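Local coordinates for protein glia-derived nexin (Homo sapiens, PDB 4DY0) that inhibits serine proteases such as thrombin, trypsin and urokinase as a heparin-binding serpin, and promotes neurite extension by inhibiting thrombin, at residues A[120-125]-A[132-137]; A[147-152]-A[163-168]. One frame throughout, in Å; residues are numbered along the deposited sequence.

Both interactions join helix 127-141, or the chain that follows it, to one sheet of the serpin fold, sheet A. They come in series along the chain, interaction 1 first. Interaction 1 sets the end of strand 117-121 and the turn after it against the helix. Interaction 2 lays the return loop over strand 162-170. Their centres are about 10 Å apart. They meet where Ile134 packs on Leu150 and Asn135 OD1 probably accepts a hydrogen bond from Leu149 N. Strand 90-97 lies between the two strands and pairs with both. Helix and loop together cover a part of the sheet that opens in serpins to take up the reactive loop, so both probably have to move.

Interaction 1 (A[120-125]-A[132-137]); sequences RNVNFE and DSINAW
Arg120 bends at its third torsion (chi3 65°), which lays CD and NE over the indole face of Trp137 and leaves CZ and NH1 past the rim at the CD1 corner. Trp137 has CG opposite its own backbone N (chi1 174°), which brings the indole to meet the arginine. The contact belongs to the serpin fold, where helix 127-141 (helix F) packs across sheet A. Here it meets the end of strand 117-121. The aliphatic part of Arg120 makes a CH-pi contact: CD lies 3.9 Å from the centre of the five-membered ring of Trp137, over its face. Further out the planes of the guanidinium and the indole are 39° apart, not a flat stack. Arg120 NH1 also has a salt bridge to Glu118 OE2, and Trp137 meets Phe96 edge-to-face. Replacing Arg120 by an alanine would probably leave this part of the indole without its cover and Glu118 without this salt-bridge partner. Past the strand end the contact is looser and apolar. Val122 CG2 is 4.1 Å from Ser133 CB and 4.3 Å from Ile134 CG1. The other methyl of Val122, CG1, sits 3.3 Å above the plane of the Phe124 ring, over its centre. Back at the indole, Arg120 NH1 comes within 3.2 Å of Trp137 CD1 and lies 3.4 Å from Trp137 NE1, a pair of donors that do not bond.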
loop_
_atom_site.group_PDB
_atom_site.type_symbol
_atom_site.label_atom_id
_atom_site.label_comp_id
_atom_site.label_asym_id
_atom_site.label_seq_id
_atom_site.Cartn_x
_atom_site.Cartn_y
_atom_site.Cartn_z
ATOM N N ARG A 120 -5.630 -17.905 -11.294
ATOM C CA ARG A 120 -5.006 -19.188 -11.011
ATOM C C ARG A 120 -5.851 -20.086 -10.164
ATOM O O ARG A 120 -6.614 -19.650 -9.392
ATOM C CB ARG A 120 -3.704 -18.994 -10.241
ATOM C CG ARG A 120 -2.703 -18.138 -10.900
ATOM C CD ARG A 120 -1.507 -17.966 -10.077
ATOM N NE ARG A 120 -0.814 -19.224 -9.908
ATOM C CZ ARG A 120 0.239 -19.599 -10.598
ATOM N NH1 ARG A 120 0.748 -18.810 -11.496
ATOM N NH2 ARG A 120 0.775 -20.761 -10.383
ATOM N N ASN A 121 -5.704 -21.379 -10.322
ATOM C CA ASN A 121 -6.548 -22.332 -9.625
ATOM C C ASN A 121 -5.862 -22.917 -8.435
ATOM O O ASN A 121 -4.684 -22.902 -8.356
ATOM C CB ASN A 121 -7.042 -23.439 -10.560
ATOM C CG ASN A 121 -6.300 -24.718 -10.386
ATOM O OD1 ASN A 121 -6.832 -25.681 -9.901
ATOM N ND2 ASN A 121 -5.055 -24.714 -10.737
ATOM N N VAL A 122 -6.600 -23.404 -7.483
ATOM C CA VAL A 122 -5.938 -23.937 -6.343
ATOM C C VAL A 122 -6.840 -24.934 -5.685
ATOM O O VAL A 122 -8.025 -24.820 -5.768
ATOM C CB VAL A 122 -5.508 -22.767 -5.361
ATOM C CG1 VAL A 122 -6.631 -22.304 -4.486
ATOM C CG2 VAL A 122 -4.356 -23.137 -4.532
ATOM N N ASN A 123 -6.262 -25.888 -4.981
ATOM C CA ASN A 123 -7.047 -26.935 -4.350
ATOM C C ASN A 123 -7.455 -26.551 -2.930
ATOM O O ASN A 123 -6.803 -26.953 -1.967
ATOM C CB ASN A 123 -6.255 -28.247 -4.338
ATOM C CG ASN A 123 -7.095 -29.433 -3.909
ATOM O OD1 ASN A 123 -8.324 -29.410 -4.016
ATOM N ND2 ASN A 123 -6.435 -30.482 -3.425
ATOM N N PHE A 124 -8.530 -25.775 -2.806
ATOM C CA PHE A 124 -8.987 -25.316 -1.495
ATOM C C PHE A 124 -9.443 -26.469 -0.610
ATOM O O PHE A 124 -9.490 -26.339 0.611
ATOM C CB PHE A 124 -10.103 -24.271 -1.625
ATOM C CG PHE A 124 -9.611 -22.899 -2.004
ATOM C CD1 PHE A 124 -8.689 -22.234 -1.208
ATOM C CD2 PHE A 124 -10.076 -22.271 -3.150
ATOM C CE1 PHE A 124 -8.230 -20.972 -1.552
ATOM C CE2 PHE A 124 -9.624 -21.008 -3.501
ATOM C CZ PHE A 124 -8.698 -20.357 -2.698
ATOM N N GLU A 125 -9.773 -27.599 -1.230
ATOM C CA GLU A 125 -10.175 -28.786 -0.482
ATOM C C GLU A 125 -9.043 -29.270 0.427
ATOM O O GLU A 125 -9.274 -30.021 1.372
ATOM C CB GLU A 125 -10.611 -29.903 -1.435
ATOM N N ASP A 132 0.380 -23.497 0.565
ATOM C CA ASP A 132 1.691 -23.764 -0.005
ATOM C C ASP A 132 1.805 -23.191 -1.409
ATOM O O ASP A 132 2.760 -22.480 -1.725
ATOM C CB ASP A 132 1.956 -25.267 -0.053
ATOM C CG ASP A 132 2.486 -25.812 1.258
ATOM O OD1 ASP A 132 2.574 -25.042 2.236
ATOM O OD2 ASP A 132 2.818 -27.016 1.304
ATOM N N SER A 133 0.831 -23.513 -2.255
ATOM C CA SER A 133 0.854 -23.074 -3.647
ATOM C C SER A 133 0.826 -21.557 -3.742
ATOM O O SER A 133 1.576 -20.953 -4.514
ATOM C CB SER A 133 -0.324 -23.665 -4.422
ATOM O OG SER A 133 -0.127 -25.044 -4.670
ATOM N N ILE A 134 -0.044 -20.942 -2.953
ATOM C CA ILE A 134 -0.184 -19.500 -2.975
ATOM C C ILE A 134 1.103 -18.829 -2.509
ATOM O O ILE A 134 1.619 -17.924 -3.167
ATOM C CB ILE A 134 -1.373 -19.054 -2.126
ATOM C CG1 ILE A 134 -2.656 -19.692 -2.671
ATOM C CG2 ILE A 134 -1.469 -17.533 -2.112
ATOM C CD1 ILE A 134 -3.893 -19.408 -1.852
ATOM N N ASN A 135 1.627 -19.296 -1.382
ATOM C CA ASN A 135 2.903 -18.808 -0.870
ATOM C C ASN A 135 4.047 -18.999 -1.862
ATOM O O ASN A 135 4.810 -18.070 -2.126
ATOM C CB ASN A 135 3.227 -19.468 0.474
ATOM C CG ASN A 135 2.305 -18.996 1.585
ATOM O OD1 ASN A 135 1.709 -17.922 1.493
ATOM N ND2 ASN A 135 2.179 -19.797 2.637
ATOM N N ALA A 136 4.157 -20.199 -2.420
ATOM C CA ALA A 136 5.164 -20.472 -3.439
ATOM C C ALA A 136 5.064 -19.479 -4.597
ATOM O O ALA A 136 6.077 -19.038 -5.143
ATOM C CB ALA A 136 5.031 -21.904 -3.951
ATOM N N TRP A 137 3.837 -19.126 -4.970
ATOM C CA TRP A 137 3.627 -18.205 -6.081
ATOM C C TRP A 137 4.013 -16.768 -5.714
ATOM O O TRP A 137 4.651 -16.066 -6.504
ATOM C CB TRP A 137 2.181 -18.274 -6.583
ATOM C CG TRP A 137 1.876 -17.245 -7.627
ATOM C CD1 TRP A 137 2.088 -17.350 -8.974
ATOM C CD2 TRP A 137 1.319 -15.942 -7.410
ATOM N NE1 TRP A 137 1.692 -16.195 -9.608
ATOM C CE2 TRP A 137 1.216 -15.316 -8.670
ATOM C CE3 TRP A 137 0.897 -15.246 -6.273
ATOM C CZ2 TRP A 137 0.708 -14.028 -8.824
ATOM C CZ3 TRP A 137 0.391 -13.968 -6.426
ATOM C CH2 TRP A 137 0.301 -13.372 -7.693
#

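Interaction 2 (A[147-152]-A[163-168]); sequences DNLLSP and VLVNAV. With SO4 (sulfate ion), chain D.
Leu149 and Leu150 join the loop to strand 162-170 by apolar packing on Val165 and Val163. Leu149 and Val165 reach toward each other tip to tip, and Leu149 CD2 comes to 3.3 Å from Val165 CG1, closer than methyls normally pack. With the first torsion of Leu149 off a staggered value, at -98°, the exact fit is doubtful. One step along, Leu150 CD2 rests 4.4 Å from Val163 CG1. Val163 and Val165 alternate with Leu164 and Asn166 and share the face under the loop.

Polar bonds hold the backbones on either side of this layer. Asn135 OD1, on helix 127-141, accepts from Leu149 N and more weakly from Leu150 N. Lys323 NZ, on strand 319-328, bonds to the carbonyls of Asp147 and Asn148. Within the sheet, Val165 is bonded to Ala94 of strand 90-97. At the start of the loop, Asp147 N donates to O3 of a sulfate at 2.7 Å, with an N-H...O angle of 145°. The ion is probably from the crystallisation liquor.

Sheet A of serpins opens beside this strand when the reactive loop inserts, and the helix and its return loop probably have to shift. The two segments meet through methyl groups, which have little directionality, so they could probably slide apart without losing a polar bond to each other. The bonds from Lys323 to the loop carbonyls might still have to break.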
loop_
_atom_site.group_PDB
_atom_site.type_symbol
_atom_site.label_atom_id
_atom_site.label_comp_id
_atom_site.label_asym_id
_atom_site.label_seq_id
_atom_site.Cartn_x
_atom_site.Cartn_y
_atom_site.Cartn_z
ATOM N N ASP A 147 6.861 -13.860 1.380
ATOM C CA ASP A 147 6.310 -15.197 1.560
ATOM C C ASP A 147 5.314 -15.203 2.723
ATOM O O ASP A 147 5.033 -14.161 3.317
ATOM C CB ASP A 147 7.433 -16.204 1.816
ATOM C CG ASP A 147 6.958 -17.642 1.729
ATOM O OD1 ASP A 147 5.735 -17.860 1.609
ATOM O OD2 ASP A 147 7.807 -18.556 1.778
ATOM N N ASN A 148 4.772 -16.376 3.034
ATOM C CA ASN A 148 3.905 -16.539 4.197
ATOM C C ASN A 148 2.708 -15.585 4.231
ATOM O O ASN A 148 2.582 -14.774 5.144
ATOM C CB ASN A 148 4.718 -16.389 5.489
ATOM C CG ASN A 148 5.905 -17.329 5.543
ATOM N N LEU A 149 1.825 -15.686 3.242
ATOM C CA LEU A 149 0.589 -14.910 3.259
ATOM C C LEU A 149 -0.539 -15.646 3.971
ATOM O O LEU A 149 -1.269 -15.054 4.759
ATOM C CB LEU A 149 0.142 -14.538 1.842
ATOM C CG LEU A 149 0.504 -13.135 1.359
ATOM C CD1 LEU A 149 1.982 -13.050 1.033
ATOM C CD2 LEU A 149 -0.330 -12.756 0.153
ATOM N N LEU A 150 -0.684 -16.937 3.693
ATOM C CA LEU A 150 -1.824 -17.678 4.218
ATOM C C LEU A 150 -1.445 -18.817 5.144
ATOM O O LEU A 150 -0.345 -19.365 5.072
ATOM C CB LEU A 150 -2.678 -18.237 3.082
ATOM C CG LEU A 150 -3.094 -17.278 1.973
ATOM C CD1 LEU A 150 -1.935 -17.067 1.008
ATOM C CD2 LEU A 150 -4.304 -17.836 1.250
ATOM N N SER A 151 -2.388 -19.167 6.009
ATOM C CA SER A 151 -2.281 -20.342 6.849
ATOM C C SER A 151 -3.536 -21.175 6.660
ATOM O O SER A 151 -4.607 -20.632 6.385
ATOM C CB SER A 151 -2.131 -19.943 8.316
ATOM O OG SER A 151 -0.787 -19.634 8.618
ATOM N N PRO A 152 -3.504 -22.414 6.977
ATOM C CA PRO A 152 -4.645 -23.230 6.725
ATOM C C PRO A 152 -5.918 -22.713 7.385
ATOM O O PRO A 152 -6.971 -22.896 6.882
ATOM C CB PRO A 152 -4.192 -24.528 7.339
ATOM C CG PRO A 152 -2.850 -24.571 7.077
ATOM C CD PRO A 152 -2.305 -23.216 7.052
ATOM N N VAL A 163 -10.120 -16.288 -3.371
ATOM C CA VAL A 163 -9.225 -15.492 -2.542
ATOM C C VAL A 163 -8.366 -14.579 -3.404
ATOM O O VAL A 163 -7.677 -15.043 -4.308
ATOM C CB VAL A 163 -8.291 -16.384 -1.699
ATOM C CG1 VAL A 163 -7.185 -15.554 -1.080
ATOM C CG2 VAL A 163 -9.077 -17.126 -0.629
ATOM N N LEU A 164 -8.411 -13.282 -3.122
ATOM C CA LEU A 164 -7.597 -12.310 -3.841
ATOM C C LEU A 164 -6.280 -12.082 -3.126
ATOM O O LEU A 164 -6.228 -12.091 -1.899
ATOM C CB LEU A 164 -8.329 -10.975 -3.951
ATOM C CG LEU A 164 -9.164 -10.716 -5.198
ATOM C CD1 LEU A 164 -8.258 -10.343 -6.356
ATOM C CD2 LEU A 164 -10.022 -11.930 -5.530
ATOM N N VAL A 165 -5.219 -11.860 -3.893
ATOM C CA VAL A 165 -3.934 -11.522 -3.306
ATOM C C VAL A 165 -3.262 -10.355 -4.014
ATOM O O VAL A 165 -3.142 -10.340 -5.238
ATOM C CB VAL A 165 -2.982 -12.718 -3.304
ATOM C CG1 VAL A 165 -1.606 -12.281 -2.845
ATOM C CG2 VAL A 165 -3.519 -13.808 -2.401
ATOM N N ASN A 166 -2.832 -9.374 -3.228
ATOM C CA ASN A 166 -2.026 -8.265 -3.726
ATOM C C ASN A 166 -0.757 -8.122 -2.898
ATOM O O ASN A 166 -0.824 -7.871 -1.694
ATOM C CB ASN A 166 -2.810 -6.957 -3.673
ATOM C CG ASN A 166 -1.955 -5.756 -4.026
ATOM O OD1 ASN A 166 -1.921 -4.765 -3.296
ATOM N ND2 ASN A 166 -1.246 -5.845 -5.142
ATOM N N ALA A 167 0.396 -8.287 -3.543
ATOM C CA ALA A 167 1.679 -8.193 -2.853
ATOM C C ALA A 167 2.566 -7.144 -3.500
ATOM O O ALA A 167 2.749 -7.142 -4.719
ATOM C CB ALA A 167 2.373 -9.540 -2.846
ATOM N N VAL A 168 3.118 -6.253 -2.683
ATOM C CA VAL A 168 3.972 -5.178 -3.187
ATOM C C VAL A 168 5.309 -5.123 -2.443
ATOM O O VAL A 168 5.342 -5.131 -1.212
ATOM C CB VAL A 168 3.279 -3.803 -3.078
ATOM C CG1 VAL A 168 4.093 -2.744 -3.809
ATOM C CG2 VAL A 168 1.870 -3.869 -3.640
HETATM S S SO4 D . 8.015 -12.565 4.526
HETATM O O1 SO4 D . 9.265 -12.372 5.294
HETATM O O2 SO4 D . 7.024 -11.545 4.938
HETATM O O3 SO4 D . 8.300 -12.418 3.081
HETATM O O4 SO4 D . 7.469 -13.915 4.800
#